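Local coordinates for putative HAD-hydrolase YfnB (Bacillus subtilis, PDB 3ED5), which is a putative hydrolase of the haloacid dehalogenase (HAD) superfamily that may act as a 5'-nucleotidase, removing phosphate from nucleotides, at residues 30-35 / 72-77; 36-41 / 81-86. All blocks are in the same frame, centred on the assembly; numbering follows the deposited sequence.

Contact 1 (30-35 / 72-77); sequences RLLFED and TRFSAL. With FMT (formic acid), chain B; FMT (formic acid), chain H.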
loop_
_atom_site.group_PDB
_atom_site.type_symbol
_atom_site.label_atom_id
_atom_site.label_comp_id
_atom_site.label_asym_id
_atom_site.label_seq_id
_atom_site.Cartn_x
_atom_site.Cartn_y
_atom_site.Cartn_z
ATOM N N ARG A 30 -13.027 -13.208 -5.314
ATOM C CA ARG A 30 -13.803 -14.114 -6.189
ATOM C C ARG A 30 -13.429 -15.557 -5.892
ATOM O O ARG A 30 -14.303 -16.403 -5.724
ATOM C CB ARG A 30 -13.613 -13.815 -7.672
ATOM C CG ARG A 30 -14.581 -14.673 -8.548
ATOM C CD ARG A 30 -14.427 -14.421 -10.046
ATOM N NE ARG A 30 -13.044 -14.459 -10.551
ATOM C CZ ARG A 30 -12.462 -15.562 -11.038
ATOM N NH1 ARG A 30 -11.227 -15.523 -11.513
ATOM N NH2 ARG A 30 -13.124 -16.719 -11.062
ATOM N N LEU A 31 -12.122 -15.836 -5.828
ATOM C CA LEU A 31 -11.645 -17.212 -5.624
ATOM C C LEU A 31 -11.956 -17.738 -4.223
ATOM O O LEU A 31 -12.282 -18.927 -4.058
ATOM C CB LEU A 31 -10.150 -17.328 -5.941
ATOM C CG LEU A 31 -9.810 -17.059 -7.405
ATOM C CD1 LEU A 31 -8.322 -17.163 -7.611
ATOM C CD2 LEU A 31 -10.534 -18.025 -8.340
ATOM N N LEU A 32 -11.886 -16.855 -3.223
ATOM C CA LEU A 32 -12.247 -17.228 -1.855
ATOM C C LEU A 32 -13.730 -17.655 -1.784
ATOM O O LEU A 32 -14.066 -18.688 -1.191
ATOM C CB LEU A 32 -11.941 -16.080 -0.857
ATOM C CG LEU A 32 -12.440 -16.356 0.574
ATOM C CD1 LEU A 32 -11.596 -17.437 1.267
ATOM C CD2 LEU A 32 -12.484 -15.070 1.420
ATOM N N PHE A 33 -14.606 -16.846 -2.363
ATOM C CA PHE A 33 -16.048 -17.156 -2.327
ATOM C C PHE A 33 -16.442 -18.362 -3.172
ATOM O O PHE A 33 -17.361 -19.120 -2.807
ATOM C CB PHE A 33 -16.851 -15.912 -2.671
ATOM C CG PHE A 33 -17.026 -14.992 -1.500
ATOM C CD1 PHE A 33 -15.942 -14.268 -1.006
ATOM C CD2 PHE A 33 -18.259 -14.878 -0.861
ATOM C CE1 PHE A 33 -16.082 -13.432 0.111
ATOM C CE2 PHE A 33 -18.418 -14.053 0.252
ATOM C CZ PHE A 33 -17.326 -13.302 0.731
ATOM N N GLU A 34 -15.733 -18.562 -4.276
ATOM C CA GLU A 34 -15.898 -19.789 -5.067
ATOM C C GLU A 34 -15.441 -20.986 -4.224
ATOM O O GLU A 34 -16.115 -21.999 -4.189
ATOM C CB GLU A 34 -15.096 -19.721 -6.376
ATOM C CG GLU A 34 -15.624 -18.714 -7.393
ATOM C CD GLU A 34 -14.883 -18.759 -8.740
ATOM O OE1 GLU A 34 -13.956 -19.585 -8.924
ATOM O OE2 GLU A 34 -15.242 -17.952 -9.621
ATOM N N ASP A 35 -14.300 -20.860 -3.542
ATOM C CA ASP A 35 -13.778 -21.934 -2.676
ATOM C C ASP A 35 -14.826 -22.349 -1.637
ATOM O O ASP A 35 -15.031 -23.551 -1.396
ATOM C CB ASP A 35 -12.466 -21.514 -1.978
ATOM C CG ASP A 35 -11.893 -22.625 -1.088
ATOM O OD1 ASP A 35 -11.253 -23.544 -1.636
ATOM O OD2 ASP A 35 -12.072 -22.579 0.154
ATOM N N THR A 72 -10.053 -11.237 11.399
ATOM C CA THR A 72 -11.477 -11.056 11.704
ATOM C C THR A 72 -12.341 -10.533 10.565
ATOM O O THR A 72 -13.574 -10.657 10.635
ATOM C CB THR A 72 -11.724 -10.210 12.968
ATOM O OG1 THR A 72 -11.153 -8.921 12.795
ATOM C CG2 THR A 72 -11.090 -10.857 14.207
ATOM N N ARG A 73 -11.748 -9.942 9.535
ATOM C CA ARG A 73 -12.552 -9.266 8.505
ATOM C C ARG A 73 -13.540 -10.243 7.840
ATOM O O ARG A 73 -14.721 -9.900 7.644
ATOM C CB ARG A 73 -11.676 -8.564 7.456
ATOM C CG ARG A 73 -10.697 -9.512 6.741
ATOM C CD ARG A 73 -9.615 -8.666 6.004
ATOM N NE ARG A 73 -8.541 -9.481 5.452
ATOM C CZ ARG A 73 -7.541 -8.962 4.734
ATOM N NH1 ARG A 73 -7.559 -7.654 4.437
ATOM N NH2 ARG A 73 -6.583 -9.745 4.262
ATOM N N PHE A 74 -13.089 -11.453 7.520
ATOM C CA PHE A 74 -14.016 -12.395 6.818
ATOM C C PHE A 74 -15.048 -13.020 7.727
ATOM O O PHE A 74 -16.155 -13.334 7.282
ATOM C CB PHE A 74 -13.260 -13.481 6.043
ATOM C CG PHE A 74 -12.435 -12.917 4.942
ATOM C CD1 PHE A 74 -13.045 -12.360 3.824
ATOM C CD2 PHE A 74 -11.038 -12.874 5.046
ATOM C CE1 PHE A 74 -12.234 -11.766 2.798
ATOM C CE2 PHE A 74 -10.258 -12.302 4.048
ATOM C CZ PHE A 74 -10.852 -11.742 2.941
ATOM N N SER A 75 -14.715 -13.208 8.997
ATOM C CA SER A 75 -15.734 -13.665 9.936
ATOM C C SER A 75 -16.732 -12.546 10.249
ATOM O O SER A 75 -17.936 -12.826 10.336
ATOM C CB SER A 75 -15.144 -14.274 11.206
ATOM O OG SER A 75 -14.045 -13.509 11.640
ATOM N N ALA A 76 -16.256 -11.301 10.381
ATOM C CA ALA A 76 -17.195 -10.158 10.573
ATOM C C ALA A 76 -18.180 -10.061 9.409
ATOM O O ALA A 76 -19.388 -9.869 9.617
ATOM C CB ALA A 76 -16.431 -8.841 10.720
ATOM N N LEU A 77 -17.676 -10.216 8.187
ATOM C CA LEU A 77 -18.555 -10.159 7.011
ATOM C C LEU A 77 -19.511 -11.349 6.975
ATOM O O LEU A 77 -20.754 -11.175 6.951
ATOM C CB LEU A 77 -17.706 -10.141 5.736
ATOM C CG LEU A 77 -18.489 -10.127 4.422
ATOM C CD1 LEU A 77 -19.196 -8.777 4.236
ATOM C CD2 LEU A 77 -17.519 -10.454 3.263
HETATM C C FMT B . -4.183 -7.155 2.700
HETATM O O1 FMT B . -5.347 -7.461 2.513
HETATM O O2 FMT B . -3.478 -7.684 3.542
HETATM C C FMT H . -11.658 -10.769 -10.560
HETATM O O1 FMT H . -10.640 -10.634 -11.243
HETATM O O2 FMT H . -12.405 -11.749 -10.616
#
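Leu32 and Phe74 meet head-on between helices 21-35 and 66-80, two members of the helical cap that follows the first strand of the HAD core. The nearest backbone pair, the CA atoms of Leu32 and Phe74, is 10.1 Å apart, so side chains alone bridge the gap. Traced outward, Phe74 starts with a CB that makes no close approach to Leu32. Its CG is then 4.1 Å from Leu32 CD2, CD1 is 3.7 Å from that methyl, CE1 is closest at 3.6 Å, and CZ, the tip, is 4.0 Å away. The ring therefore receives the methyl over one face, in a CH-pi contact with Leu32 CD2 at 3.8 Å from the Phe74 ring centroid and 22° off the normal, displaced toward the CD1-CE1 side. Leu32 CG lies anti to its own backbone N (chi1 174°), which carries the branch across to the ring. On the opposite face of Phe74 sits Arg73 CG, and Tyr48 and Tyr94 add further ring contacts. One turn along, Leu77 CD2 touches the edge of Phe33, 3.8 Å from Phe33 CZ and near the ring plane. All four side chains are buried. Beyond CG, the Arg73 chain runs extended to NE; Glu91 gives its guanidinium a salt bridge and Asn52 a hydrogen bond, while a formic acid molecule, probably from the crystallisation liquor, accepts at O1 from both Arg73 NH1 (2.9 Å) and Arg73 NH2.

Contact 2 (36-41 / 81-86); sequences QNIPLT and YGYEAD. With FMT (formic acid), chain I.
Ile38 and Tyr83 both have extended backbones, with CA atoms 9.6 Å apart, and each directly follows a residue of positive phi that closes a helix in a Schellman motif: Asn37 (phi 52°) and Gly82 (phi 88°). Both loops then finish at an N-cap, Thr41 and Asp86. Ile38 lies over one face of the Tyr83 ring. Its CG1 stands anti to the carbonyl carbon (chi1 -64°) and CG2 anti to the backbone N, which sets one branch over the ring and the other by the hydroxyl. CD1 is almost on the ring normal, 4.0 Å from the Tyr83 centroid, a CH-pi contact, while Ile38 CG2 is 3.6 Å from Tyr83 OH. Without the Tyr83 ring, as with an alanine here, both Ile38 branches would probably lose the surface they pack on, opening a gap between the loops. A water donates a hydrogen bond to Pro39 O (2.9 Å) and is weakly bonded to Tyr83 OH. Thr41 OG1 caps Met44 N and donates to a formic acid molecule, probably from the crystallisation liquor. Beneath this surface contact, Ile38 rests on Phe33 of helix 21-35, Met44 of helix 42-60 and Leu78 of helix 66-80, and Tyr83 shares Leu78.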
loop_
_atom_site.group_PDB
_atom_site.type_symbol
_atom_site.label_atom_id
_atom_site.label_comp_id
_atom_site.label_asym_id
_atom_site.label_seq_id
_atom_site.Cartn_x
_atom_site.Cartn_y
_atom_site.Cartn_z
ATOM N N GLN A 36 -15.504 -21.356 -1.060
ATOM C CA GLN A 36 -16.494 -21.573 0.000
ATOM C C GLN A 36 -17.893 -21.875 -0.512
ATOM O O GLN A 36 -18.799 -22.075 0.289
ATOM C CB GLN A 36 -16.602 -20.337 0.871
ATOM C CG GLN A 36 -15.311 -20.023 1.608
ATOM C CD GLN A 36 -14.934 -21.123 2.585
ATOM O OE1 GLN A 36 -15.600 -21.307 3.593
ATOM N NE2 GLN A 36 -13.872 -21.854 2.289
ATOM N N ASN A 37 -18.064 -21.845 -1.832
ATOM C CA ASN A 37 -19.370 -21.982 -2.488
ATOM C C ASN A 37 -20.415 -21.031 -1.946
ATOM O O ASN A 37 -21.541 -21.436 -1.693
ATOM C CB ASN A 37 -19.889 -23.415 -2.388
ATOM C CG ASN A 37 -18.920 -24.412 -2.941
ATOM O OD1 ASN A 37 -18.463 -24.289 -4.080
ATOM N ND2 ASN A 37 -18.574 -25.408 -2.131
ATOM N N ILE A 38 -20.024 -19.777 -1.753
ATOM C CA ILE A 38 -20.935 -18.733 -1.297
ATOM C C ILE A 38 -21.042 -17.681 -2.395
ATOM O O ILE A 38 -20.015 -17.159 -2.847
ATOM C CB ILE A 38 -20.371 -18.024 -0.035
ATOM C CG1 ILE A 38 -20.272 -18.982 1.142
ATOM C CG2 ILE A 38 -21.211 -16.793 0.327
ATOM C CD1 ILE A 38 -19.666 -18.305 2.399
ATOM N N PRO A 39 -22.272 -17.348 -2.827
ATOM C CA PRO A 39 -22.415 -16.310 -3.849
ATOM C C PRO A 39 -21.853 -15.009 -3.291
ATOM O O PRO A 39 -22.105 -14.713 -2.119
ATOM C CB PRO A 39 -23.940 -16.221 -4.043
ATOM C CG PRO A 39 -24.435 -17.570 -3.635
ATOM C CD PRO A 39 -23.581 -17.942 -2.469
ATOM N N LEU A 40 -21.066 -14.289 -4.095
ATOM C CA LEU A 40 -20.488 -12.995 -3.692
ATOM C C LEU A 40 -21.324 -11.910 -4.358
ATOM O O LEU A 40 -21.056 -11.509 -5.489
ATOM C CB LEU A 40 -19.009 -12.892 -4.093
ATOM C CG LEU A 40 -18.262 -11.575 -3.745
ATOM C CD1 LEU A 40 -18.384 -11.236 -2.251
ATOM C CD2 LEU A 40 -16.813 -11.620 -4.239
ATOM N N THR A 41 -22.363 -11.476 -3.654
ATOM C CA THR A 41 -23.243 -10.417 -4.128
ATOM C C THR A 41 -22.573 -9.041 -4.119
ATOM O O THR A 41 -21.562 -8.821 -3.420
ATOM C CB THR A 41 -24.530 -10.370 -3.286
ATOM O OG1 THR A 41 -24.236 -9.893 -1.969
ATOM C CG2 THR A 41 -25.145 -11.774 -3.185
ATOM N N TYR A 81 -24.144 -12.190 7.555
ATOM C CA TYR A 81 -24.927 -12.870 6.499
ATOM C C TYR A 81 -25.327 -14.297 6.906
ATOM O O TYR A 81 -25.879 -15.067 6.092
ATOM C CB TYR A 81 -24.196 -12.789 5.128
ATOM C CG TYR A 81 -24.179 -11.353 4.604
ATOM C CD1 TYR A 81 -23.099 -10.496 4.837
ATOM C CD2 TYR A 81 -25.310 -10.831 3.951
ATOM C CE1 TYR A 81 -23.144 -9.173 4.411
ATOM C CE2 TYR A 81 -25.345 -9.521 3.508
ATOM C CZ TYR A 81 -24.283 -8.702 3.735
ATOM O OH TYR A 81 -24.391 -7.403 3.280
ATOM N N GLY A 82 -25.135 -14.629 8.182
ATOM C CA GLY A 82 -25.678 -15.866 8.770
ATOM C C GLY A 82 -24.800 -17.106 8.662
ATOM O O GLY A 82 -25.272 -18.217 8.929
ATOM N N TYR A 83 -23.542 -16.934 8.253
ATOM C CA TYR A 83 -22.586 -18.050 8.141
ATOM C C TYR A 83 -21.656 -18.107 9.351
ATOM O O TYR A 83 -21.065 -17.078 9.733
ATOM C CB TYR A 83 -21.713 -17.925 6.877
ATOM C CG TYR A 83 -22.447 -17.834 5.544
ATOM C CD1 TYR A 83 -22.827 -18.992 4.836
ATOM C CD2 TYR A 83 -22.744 -16.596 4.972
ATOM C CE1 TYR A 83 -23.489 -18.893 3.596
ATOM C CE2 TYR A 83 -23.397 -16.486 3.743
ATOM C CZ TYR A 83 -23.772 -17.644 3.062
ATOM O OH TYR A 83 -24.418 -17.523 1.852
ATOM N N GLU A 84 -21.493 -19.298 9.941
ATOM C CA GLU A 84 -20.497 -19.507 10.991
ATOM C C GLU A 84 -19.163 -19.810 10.310
ATOM O O GLU A 84 -19.011 -20.861 9.665
ATOM C CB GLU A 84 -20.921 -20.633 11.950
ATOM C CG GLU A 84 -21.751 -20.140 13.138
ATOM C CD GLU A 84 -22.784 -19.104 12.739
ATOM O OE1 GLU A 84 -23.873 -19.497 12.277
ATOM O OE2 GLU A 84 -22.500 -17.892 12.888
ATOM N N ALA A 85 -18.224 -18.884 10.453
ATOM C CA ALA A 85 -16.997 -18.835 9.687
ATOM C C ALA A 85 -15.786 -18.694 10.589
ATOM O O ALA A 85 -15.799 -17.949 11.575
ATOM C CB ALA A 85 -17.062 -17.638 8.768
ATOM N N ASP A 86 -14.742 -19.424 10.245
ATOM C CA ASP A 86 -13.483 -19.342 10.948
ATOM C C ASP A 86 -12.657 -18.246 10.262
ATOM O O ASP A 86 -12.114 -18.470 9.178
ATOM C CB ASP A 86 -12.779 -20.696 10.840
ATOM C CG ASP A 86 -11.484 -20.731 11.572
ATOM O OD1 ASP A 86 -10.814 -19.689 11.656
ATOM O OD2 ASP A 86 -11.118 -21.811 12.081
HETATM C C FMT I . -26.357 -10.645 0.109
HETATM O O1 FMT I . -26.582 -9.662 -0.607
HETATM O O2 FMT I . -27.209 -11.397 0.605
HETATM O O HOH W 1 -24.545 -15.133 -0.616
#

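Contacts 1 and 2 adjoin, their centres about 7 Å apart, and their segments alternate along the chain: the helices that meet in contact 1 run directly into the loops that meet in contact 2. Phe33 joins the two contacts, since its O is 2.9 Å from Ile38 N, a probable hydrogen bond, and its CE2 is 3.8 Å from Leu40 CD1. Between 72-77 and 81-86, Ser75 CB packs at 3.8 Å from Ala85 O. Contact 1 is buried, while contact 2 is at the surface; their centres lie about 21 Å and 27 Å from the centre of the chain. Both lie away from Asp13, the probable nucleophile by similarity, and pack parts of the helical cap together.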